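BH0493 protein (Bacillus halodurans C-125, PDB 2QEE) binds zinc and is a member of the amidohydrolase superfamily, probably acting as a uronate isomerase-type enzyme rather than a true hydrolase. Local coordinates at the interface of chains A and B. Coordinates in Å, arbitrary orientation; residue numbers count along the deposited sequence, not the author numbering. Chains: chain A/B, BH0493 protein.

The interface of chains A and B. Residues chain A 315-316, 318-319, 321-322, 350; chain B 55, 58-59.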
# COMPACT_ATOMS: atom_id res chain seq x y z
N ALA A 315 16.10 -2.95 6.51
CA ALA A 315 17.41 -3.00 5.74
C ALA A 315 18.24 -1.73 6.01
O ALA A 315 19.48 -1.80 6.07
CB ALA A 315 17.19 -3.12 4.26
N ARG A 316 17.58 -0.57 6.11
CA ARG A 316 18.32 0.64 6.50
C ARG A 316 19.02 0.48 7.85
O ARG A 316 20.08 1.10 8.06
CB ARG A 316 17.40 1.85 6.57
CG ARG A 316 16.86 2.29 5.22
CD ARG A 316 16.05 3.62 5.36
NE ARG A 316 16.87 4.67 5.98
CZ ARG A 316 17.68 5.50 5.33
NH1 ARG A 316 17.87 5.40 3.99
NH2 ARG A 316 18.35 6.43 6.03
N PHE A 318 20.11 -2.47 9.40
CA PHE A 318 21.00 -3.63 9.58
C PHE A 318 21.76 -4.00 8.30
O PHE A 318 21.18 -4.50 7.32
CB PHE A 318 20.22 -4.81 10.20
CG PHE A 318 19.67 -4.55 11.59
CD1 PHE A 318 20.51 -4.52 12.70
CD2 PHE A 318 18.33 -4.35 11.78
CE1 PHE A 318 19.99 -4.30 13.99
CE2 PHE A 318 17.79 -4.13 13.05
CZ PHE A 318 18.64 -4.11 14.16
N SER A 319 23.08 -3.82 8.31
CA SER A 319 23.93 -4.19 7.16
C SER A 319 24.05 -5.71 6.92
O SER A 319 24.49 -6.12 5.84
CB SER A 319 25.36 -3.63 7.27
OG SER A 319 25.94 -4.04 8.48
N LEU A 321 21.50 -7.57 6.87
CA LEU A 321 20.32 -7.91 6.10
C LEU A 321 20.51 -7.56 4.65
O LEU A 321 20.83 -6.40 4.27
CB LEU A 321 19.08 -7.14 6.61
CG LEU A 321 17.76 -7.42 5.86
CD1 LEU A 321 17.33 -8.94 5.81
CD2 LEU A 321 16.65 -6.60 6.53
N MET A 322 20.26 -8.55 3.81
CA MET A 322 20.13 -8.31 2.38
C MET A 322 18.70 -8.70 1.97
O MET A 322 18.27 -9.85 2.13
CB MET A 322 21.14 -9.15 1.58
CG MET A 322 20.99 -8.94 0.02
SD MET A 322 21.19 -7.17 -0.48
CE MET A 322 22.97 -6.85 -0.23
N SER A 350 21.84 -0.75 -2.82
CA SER A 350 22.24 -1.79 -1.84
C SER A 350 21.16 -2.87 -1.59
O SER A 350 20.89 -3.27 -0.45
CB SER A 350 22.77 -1.17 -0.50
OG SER A 350 21.75 -0.48 0.23
N ALA B 55 23.03 5.62 7.99
CA ALA B 55 22.41 4.27 7.80
C ALA B 55 22.83 3.73 6.44
O ALA B 55 23.20 2.55 6.31
CB ALA B 55 20.91 4.37 7.89
N MET B 58 26.54 2.52 6.05
CA MET B 58 26.85 1.32 6.82
C MET B 58 26.39 0.06 6.08
O MET B 58 26.85 -1.04 6.42
CB MET B 58 26.28 1.38 8.25
CG MET B 58 26.88 2.42 9.19
SD MET B 58 28.74 2.30 9.29
CE MET B 58 28.98 0.62 9.56
N ARG B 59 25.51 0.21 5.07
CA ARG B 59 25.12 -0.97 4.27
C ARG B 59 26.21 -1.35 3.28
O ARG B 59 26.20 -2.46 2.73
CB ARG B 59 23.81 -0.75 3.49
CG ARG B 59 22.56 -0.84 4.36
CD ARG B 59 21.27 -0.87 3.49
NE ARG B 59 21.29 -2.06 2.63
CZ ARG B 59 21.17 -3.33 3.10
NH1 ARG B 59 20.93 -3.58 4.38
NH2 ARG B 59 21.24 -4.33 2.24
O HOH W 1 22.84 0.40 8.07
O HOH W 2 27.91 -2.04 8.67
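An arginine gripped by backbone carbonyls and a serine hydroxyl joins two copies of this amidohydrolase-family protein, in an interface that may not be the biological one. B:Arg59, just beyond helix 51-58, pushes its guanidinium into chain A. Its tip meets A:Leu321 O end-on: B:Arg59 NH1 at 2.8 Å and B:Arg59 NH2 at 2.9 Å share this one oxygen, which lies in the guanidinium plane. B:Arg59 NH1 also reaches A:Ala315 O (2.9 Å), standing above that carbonyl's plane, so the bond misses a lone pair. Along the other edge the grip is side-on, B:Arg59 NH2 to A:Ser350 O at 2.9 Å, nearly along the C=O axis, and B:Arg59 NE to A:Ser350 OG at 2.9 Å in the guanidinium plane. Carbonyl dipoles converging here would be expected to stabilise a positive charge. A:Ala315 CB covers one face, towards its rim, and A:Met322 SD borders the edge, 3.9 Å from B:Arg59 NH2. An alanine in place of B:Arg59 would probably loosen this patch, because every direct hydrogen bond described here would go with the guanidinium. The arm leaves with CG anti to the carbonyl carbon and bends at chi3 (62°), turning the head into the carbonyls. A:Ser350 OG takes the crowded position between N and carbonyl carbon (chi1 67°), which presents it to NE. Farther out, one water links A:Arg316 O to B:Ala55 O, and another links A:Ser319 OG to B:Met58 O.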